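Local coordinates for multiple PDZ domain protein (Mus musculus, PDB 4XH7), which probably serves as a signalling scaffold whose PDZ domains, the fourth of which is described here, bind short, usually C-terminal, peptide motifs of partner proteins, at residues H32-S37 and P100-M105; E75-N80 and T104-R109; A12-K17 and I28-V33. One frame throughout, in Å; residues are numbered along the deposited sequence.

From the N terminus, helix 5-22 turns back through a short connection onto strand 26-34, and contact 3 closes this small loop with Leu14 and Leu15 on Ile28 and Val30. Strand 26-34 runs on into contact 1, which joins its end to strand 102-110 across 62 intervening residues and so brackets most of the PDZ domain. Contact 2 opens within that span, at strand 75-79, and closes on the same strand 102-110, which therefore lies between the other two strands. Contacts 1 and 2 share Thr104 and Met105 and meet at Asn80. Contact 3 closes before contact 2 opens, yet the two are linked in space by the Lys17-Glu78 salt bridge.

Contact 1 of 3, residues H32-S37 and P100-M105; sequences HVSKFS and PIDVTM
Val33 and Val103 face each other as a hydrogen-bonded pair of antiparallel strands, where the first and last strands of the PDZ core meet. Val33 N donates to Val103 O at 2.8 Å, nearly straight at 175°, and Val103 N returns the bond to Val33 O. Two residues on, past the strand end, Lys35 N bonds to Ile101 O at 2.8 Å. On the face carrying His32, Ser34, Asp102 and Thr104, Ser34 OG donates to Asp102 OD1 (3.0 Å). On the face of Val33 and Val103, Val33 CG2 rests 3.9 Å from Met105 SD, with Pro63 and Ser67 of helix 63-67 against Val33. The Lys35 side chain runs back along the start of 100-105, its CD 3.5 Å from Pro100 O; a bend at chi3 (55°) keeps CE beside that oxygen, and NZ bonds to Leu99 O. The side chain also touches Leu42, in the loop that in PDZ domains usually receives the ligand carboxylate. An alanine in place of Lys35 would probably leave Leu99 O without its ammonium mate and open a gap beside Pro100. His32 and Thr104 point the same way, and Thr104 OG1 lies 3.4 Å from His32 CD2, at the ring edge and near its plane.

Contact 2 of 3, residues E75-N80 and T104-R109; sequences ELLEVN and TMVCCR
The flat carboxamide of Asn80 is held at both its polar ends. OD1 accepts Thr104 N at 2.7 Å, the donor 18° to one side of the amide plane, and a water that donates from well off the plane on the other side and is hydrogen-bonded to Thr104 OG1. At the ND2 edge, near the plane, lie Asp102 O, which takes a bond from ND2, and Pro100 CG. With Asn80 N bonded to Thr104 O, one residue grips both polar atoms of Thr104's main chain. A second flat group, the carboxylate of Glu78, takes a bond from another water at OE1 (2.7 Å), and that water also donates to Thr104 O. Between antiparallel strands 75-79 and 102-110 the register slips by one residue in a classic beta bulge: Leu77 and Glu78 both face Val106, whose carbonyl oxygen accepts Leu77 N at 2.9 Å in its plane and Glu78 N at a longer 3.2 Å. Beside the bulge, Leu77 CD1 lies 3.8 Å from Cys108 SG. On the face of Leu76, Val79, Met105 and Cys107, the CD2 methyl of Leu76 sits 3.6 Å from Cys107 SG and 3.8 Å from Met105 CE, which the bend at chi3 (60°) of the methionine turns to its place. Val79 CG1 packs alongside Met105 CG. On this face Leu76 touches Ile55 of strand 52-58, and Met105 touches Val64 of helix 63-67. Helix 5-22 covers Val106 with Leu14 and Trp18; Glu78 OE2 forms a salt bridge with Lys17 NZ and accepts a hydrogen bond from Trp18 NE1; strand 26-34 continues the sheet beyond 102-110, bonded to Met105 and Cys107.

Contact 3 of 3, residues A12-K17 and I28-V33; sequences AALLTK and IVVAHV
Leu15 lays its CD2 methyl over two residues of the strand at once, 3.8 Å from Ile28 CG2 and 3.7 Å from Val30 CG2. The same methyl lies 3.7 Å from Ile28 O, so it touches main chain as well as side chains. The chi1 of Leu15 (-67°) sets its CG anti to the carbonyl carbon, within 4.0 Å of Val30 CG2, and that branch of the valine takes both contacts. One residue earlier, Leu14 points at the strand and brings CD1 to 4.3 Å from Val30 CG2, a looser touch. Helix 5-22, to which 12-17 belongs, comes before the first strand of the core and is additional to the two helices of the canonical PDZ fold; it sets these two successive leucines on Ile28 and Val30, alternate residues of the strand, and its segment runs at 145° to that of the strand. Farther along the helix, Trp18, Gln19 and Met22 also meet Ile28. On the side of the helix turned away from the strand, Ala12 O accepts both Thr16 N and the hydroxyl Thr16 OG1, the latter at 3.0 Å, from opposite faces of its carbonyl plane.

Contact 1 of 3, residues H32-S37 and P100-M105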
# COMPACT_ATOMS: atom_id res chain seq x y z
N HIS A 32 5.21 -1.15 6.43
CA HIS A 32 6.10 -0.02 6.66
C HIS A 32 7.31 -0.20 5.78
O HIS A 32 8.05 -1.20 5.89
CB HIS A 32 6.46 0.08 8.14
CG HIS A 32 5.28 0.28 9.01
ND1 HIS A 32 4.68 -0.75 9.70
CD2 HIS A 32 4.53 1.38 9.27
CE1 HIS A 32 3.63 -0.29 10.37
NE2 HIS A 32 3.52 1.00 10.11
N VAL A 33 7.48 0.74 4.86
CA VAL A 33 8.49 0.60 3.82
C VAL A 33 9.48 1.75 3.98
O VAL A 33 9.08 2.86 4.33
CB VAL A 33 7.82 0.65 2.42
CG1 VAL A 33 8.84 0.66 1.29
CG2 VAL A 33 6.90 -0.55 2.25
N SER A 34 10.76 1.47 3.75
CA SER A 34 11.76 2.53 3.68
C SER A 34 12.46 2.51 2.34
O SER A 34 13.06 1.50 1.97
CB SER A 34 12.78 2.37 4.81
OG SER A 34 12.15 2.63 6.05
N LYS A 35 12.32 3.60 1.60
CA LYS A 35 12.99 3.70 0.32
C LYS A 35 14.49 3.80 0.55
O LYS A 35 14.93 4.21 1.62
CB LYS A 35 12.47 4.89 -0.47
CG LYS A 35 11.11 4.62 -1.08
CD LYS A 35 10.30 5.88 -1.29
CE LYS A 35 11.04 6.88 -2.11
NZ LYS A 35 10.17 8.01 -2.49
N PHE A 36 15.28 3.40 -0.45
CA PHE A 36 16.73 3.33 -0.29
C PHE A 36 17.38 4.72 -0.46
O PHE A 36 18.51 4.94 -0.02
CB PHE A 36 17.31 2.35 -1.31
CG PHE A 36 16.84 0.91 -1.15
CD1 PHE A 36 16.28 0.47 0.04
CD2 PHE A 36 16.96 0.02 -2.20
CE1 PHE A 36 15.85 -0.86 0.18
CE2 PHE A 36 16.55 -1.28 -2.09
CZ PHE A 36 15.99 -1.74 -0.88
N SER A 37 16.66 5.63 -1.10
CA SER A 37 17.09 7.01 -1.31
C SER A 37 15.90 7.90 -1.66
O SER A 37 14.86 7.41 -2.09
CB SER A 37 18.15 7.07 -2.41
OG SER A 37 17.50 7.13 -3.67
N PRO A 100 7.99 10.57 0.63
CA PRO A 100 9.28 10.64 1.33
C PRO A 100 9.91 9.26 1.53
O PRO A 100 9.34 8.26 1.10
CB PRO A 100 8.90 11.26 2.66
CG PRO A 100 7.56 10.63 2.94
CD PRO A 100 6.86 10.72 1.57
N ILE A 101 11.07 9.20 2.17
CA ILE A 101 11.76 7.94 2.40
C ILE A 101 10.94 6.89 3.15
O ILE A 101 10.92 5.71 2.78
CB ILE A 101 13.06 8.20 3.18
CG1 ILE A 101 14.05 8.88 2.27
CG2 ILE A 101 13.63 6.90 3.72
CD1 ILE A 101 14.49 8.00 1.20
N ASP A 102 10.27 7.32 4.22
CA ASP A 102 9.50 6.42 5.06
C ASP A 102 8.04 6.42 4.65
O ASP A 102 7.41 7.46 4.65
CB ASP A 102 9.65 6.81 6.53
CG ASP A 102 11.06 6.57 7.06
OD1 ASP A 102 11.68 5.54 6.70
OD2 ASP A 102 11.55 7.42 7.84
N VAL A 103 7.51 5.24 4.33
CA VAL A 103 6.17 5.14 3.78
C VAL A 103 5.35 4.11 4.53
O VAL A 103 5.82 3.00 4.78
CB VAL A 103 6.21 4.73 2.29
CG1 VAL A 103 4.79 4.67 1.72
CG2 VAL A 103 7.06 5.73 1.51
N THR A 104 4.14 4.48 4.91
CA THR A 104 3.21 3.50 5.45
C THR A 104 2.18 3.21 4.38
O THR A 104 1.45 4.11 3.99
CB THR A 104 2.52 4.05 6.71
OG1 THR A 104 3.53 4.26 7.71
CG2 THR A 104 1.47 3.04 7.24
N MET A 105 2.13 1.96 3.90
CA MET A 105 1.27 1.60 2.78
C MET A 105 0.15 0.79 3.33
O MET A 105 0.40 -0.12 4.12
CB MET A 105 2.04 0.77 1.75
CG MET A 105 3.21 1.51 1.15
SD MET A 105 4.00 0.52 -0.15
CE MET A 105 2.62 0.32 -1.29

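Contact 2 of 3, residues E75-N80 and T104-R109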
# COMPACT_ATOMS: atom_id res chain seq x y z
N GLU A 75 -4.11 -4.82 -3.81
CA GLU A 75 -4.66 -3.55 -4.26
C GLU A 75 -4.16 -2.42 -3.38
O GLU A 75 -4.21 -2.52 -2.16
CB GLU A 75 -6.19 -3.60 -4.24
CG GLU A 75 -6.76 -2.26 -4.71
CD GLU A 75 -8.26 -2.26 -4.95
OE1 GLU A 75 -8.75 -1.20 -5.42
OE2 GLU A 75 -8.97 -3.27 -4.66
N LEU A 76 -3.74 -1.31 -3.99
CA LEU A 76 -3.27 -0.15 -3.23
C LEU A 76 -4.44 0.66 -2.68
O LEU A 76 -5.33 1.02 -3.44
CB LEU A 76 -2.44 0.76 -4.12
CG LEU A 76 -1.20 0.10 -4.70
CD1 LEU A 76 -0.52 1.16 -5.58
CD2 LEU A 76 -0.25 -0.32 -3.62
N LEU A 77 -4.44 0.96 -1.38
CA LEU A 77 -5.52 1.75 -0.78
C LEU A 77 -5.14 3.15 -0.29
O LEU A 77 -5.88 4.11 -0.52
CB LEU A 77 -6.17 1.00 0.39
CG LEU A 77 -6.75 -0.36 0.01
CD1 LEU A 77 -7.22 -1.07 1.27
CD2 LEU A 77 -7.88 -0.22 -1.03
N GLU A 78 -3.99 3.27 0.38
CA GLU A 78 -3.60 4.49 1.06
C GLU A 78 -2.08 4.51 1.23
O GLU A 78 -1.45 3.45 1.44
CB GLU A 78 -4.29 4.58 2.42
CG GLU A 78 -3.97 5.85 3.19
CD GLU A 78 -4.57 5.83 4.60
OE1 GLU A 78 -3.77 5.88 5.57
OE2 GLU A 78 -5.81 5.81 4.72
N VAL A 79 -1.45 5.68 1.11
CA VAL A 79 -0.00 5.74 1.43
C VAL A 79 0.21 6.99 2.26
O VAL A 79 -0.25 8.07 1.85
CB VAL A 79 0.93 5.80 0.19
CG1 VAL A 79 1.05 4.44 -0.48
CG2 VAL A 79 0.45 6.84 -0.84
N ASN A 80 0.87 6.87 3.41
CA ASN A 80 1.08 8.03 4.30
C ASN A 80 -0.17 8.91 4.48
O ASN A 80 -0.10 10.16 4.41
CB ASN A 80 2.24 8.87 3.78
CG ASN A 80 3.56 8.20 4.05
OD1 ASN A 80 3.60 7.09 4.59
ND2 ASN A 80 4.66 8.87 3.71
N THR A 104 4.14 4.48 4.91
CA THR A 104 3.21 3.50 5.45
C THR A 104 2.18 3.21 4.38
O THR A 104 1.45 4.11 3.99
CB THR A 104 2.52 4.05 6.71
OG1 THR A 104 3.53 4.26 7.71
CG2 THR A 104 1.47 3.04 7.24
N MET A 105 2.13 1.96 3.90
CA MET A 105 1.27 1.60 2.78
C MET A 105 0.15 0.79 3.33
O MET A 105 0.40 -0.12 4.12
CB MET A 105 2.04 0.77 1.75
CG MET A 105 3.21 1.51 1.15
SD MET A 105 4.00 0.52 -0.15
CE MET A 105 2.62 0.32 -1.29
N VAL A 106 -1.08 1.07 2.91
CA VAL A 106 -2.19 0.19 3.24
C VAL A 106 -2.67 -0.43 1.94
O VAL A 106 -2.95 0.30 0.98
CB VAL A 106 -3.39 0.93 3.89
CG1 VAL A 106 -4.55 -0.08 4.25
CG2 VAL A 106 -2.92 1.74 5.11
N CYS A 107 -2.76 -1.76 1.92
CA CYS A 107 -3.25 -2.49 0.74
C CYS A 107 -4.29 -3.51 1.14
O CYS A 107 -4.53 -3.73 2.33
CB CYS A 107 -2.12 -3.25 0.03
SG CYS A 107 -0.79 -2.17 -0.60
N CYS A 108 -4.90 -4.16 0.15
CA CYS A 108 -5.78 -5.29 0.50
C CYS A 108 -5.74 -6.38 -0.54
O CYS A 108 -5.19 -6.21 -1.64
CB CYS A 108 -7.24 -4.83 0.69
SG CYS A 108 -7.98 -4.13 -0.80
N ARG A 109 -6.23 -7.55 -0.15
CA ARG A 109 -6.37 -8.66 -1.13
C ARG A 109 -7.72 -9.33 -0.86
O ARG A 109 -8.20 -9.30 0.26
CB ARG A 109 -5.18 -9.65 -1.04
CG ARG A 109 -4.97 -10.29 0.35
CD ARG A 109 -3.64 -11.14 0.35
NE ARG A 109 -2.48 -10.27 0.34
CZ ARG A 109 -1.62 -10.11 1.34
NH1 ARG A 109 -0.61 -9.27 1.19
NH2 ARG A 109 -1.76 -10.80 2.47
O HOH W 1 -1.08 5.39 5.47
O HOH W 2 5.16 6.98 7.13

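Contact 3 of 3, residues A12-K17 and I28-V33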
# COMPACT_ATOMS: atom_id res chain seq x y z
N ALA A 12 -3.33 -0.56 14.28
CA ALA A 12 -4.66 -1.15 14.43
C ALA A 12 -5.78 -0.24 13.96
O ALA A 12 -6.76 -0.72 13.42
CB ALA A 12 -4.91 -1.53 15.88
N ALA A 13 -5.66 1.06 14.20
CA ALA A 13 -6.67 2.01 13.78
C ALA A 13 -6.72 2.08 12.25
O ALA A 13 -7.81 2.14 11.68
CB ALA A 13 -6.39 3.37 14.38
N LEU A 14 -5.56 2.05 11.60
CA LEU A 14 -5.48 2.02 10.14
C LEU A 14 -6.17 0.79 9.57
O LEU A 14 -6.98 0.90 8.63
CB LEU A 14 -4.03 2.06 9.67
CG LEU A 14 -3.48 3.34 9.11
CD1 LEU A 14 -2.17 2.99 8.43
CD2 LEU A 14 -4.47 4.00 8.15
N LEU A 15 -5.83 -0.39 10.09
CA LEU A 15 -6.51 -1.62 9.73
C LEU A 15 -8.03 -1.47 9.89
O LEU A 15 -8.82 -1.86 9.03
CB LEU A 15 -6.02 -2.77 10.60
CG LEU A 15 -4.58 -3.12 10.32
CD1 LEU A 15 -4.03 -4.04 11.41
CD2 LEU A 15 -4.50 -3.78 8.93
N THR A 16 -8.43 -0.94 11.04
CA THR A 16 -9.83 -0.87 11.36
C THR A 16 -10.56 0.06 10.40
O THR A 16 -11.65 -0.26 9.96
CB THR A 16 -10.02 -0.41 12.82
OG1 THR A 16 -9.64 -1.48 13.70
CG2 THR A 16 -11.44 -0.09 13.09
N LYS A 17 -9.94 1.20 10.09
CA LYS A 17 -10.49 2.15 9.15
C LYS A 17 -10.80 1.49 7.81
O LYS A 17 -11.89 1.65 7.24
CB LYS A 17 -9.51 3.31 8.94
CG LYS A 17 -9.94 4.32 7.85
CD LYS A 17 -8.79 5.30 7.57
CE LYS A 17 -9.05 6.15 6.35
NZ LYS A 17 -7.92 7.09 6.12
N ILE A 28 -7.01 -6.70 4.95
CA ILE A 28 -6.23 -5.45 4.91
C ILE A 28 -4.83 -5.70 5.42
O ILE A 28 -4.66 -6.47 6.38
CB ILE A 28 -6.88 -4.33 5.78
CG1 ILE A 28 -8.39 -4.22 5.50
CG2 ILE A 28 -6.15 -2.97 5.58
CD1 ILE A 28 -8.74 -3.89 4.00
N VAL A 29 -3.83 -5.08 4.79
CA VAL A 29 -2.44 -5.24 5.16
C VAL A 29 -1.81 -3.88 5.30
O VAL A 29 -2.01 -3.01 4.45
CB VAL A 29 -1.68 -6.05 4.10
CG1 VAL A 29 -0.23 -6.21 4.53
CG2 VAL A 29 -2.37 -7.40 3.88
N VAL A 30 -1.05 -3.67 6.37
CA VAL A 30 -0.25 -2.45 6.50
C VAL A 30 1.22 -2.78 6.36
O VAL A 30 1.73 -3.70 7.02
CB VAL A 30 -0.52 -1.74 7.86
CG1 VAL A 30 0.39 -0.53 8.06
CG2 VAL A 30 -1.96 -1.27 7.88
N ALA A 31 1.93 -2.05 5.49
CA ALA A 31 3.37 -2.29 5.33
C ALA A 31 4.15 -1.03 5.64
O ALA A 31 3.79 0.04 5.17
CB ALA A 31 3.69 -2.76 3.92
N HIS A 32 5.21 -1.15 6.43
CA HIS A 32 6.10 -0.02 6.66
C HIS A 32 7.31 -0.20 5.78
O HIS A 32 8.05 -1.20 5.89
CB HIS A 32 6.46 0.08 8.14
CG HIS A 32 5.28 0.28 9.01
ND1 HIS A 32 4.68 -0.75 9.70
CD2 HIS A 32 4.53 1.38 9.27
CE1 HIS A 32 3.63 -0.29 10.37
NE2 HIS A 32 3.52 1.00 10.11
N VAL A 33 7.48 0.74 4.86
CA VAL A 33 8.49 0.60 3.82
C VAL A 33 9.48 1.75 3.98
O VAL A 33 9.08 2.86 4.33
CB VAL A 33 7.82 0.65 2.42
CG1 VAL A 33 8.84 0.66 1.29
CG2 VAL A 33 6.90 -0.55 2.25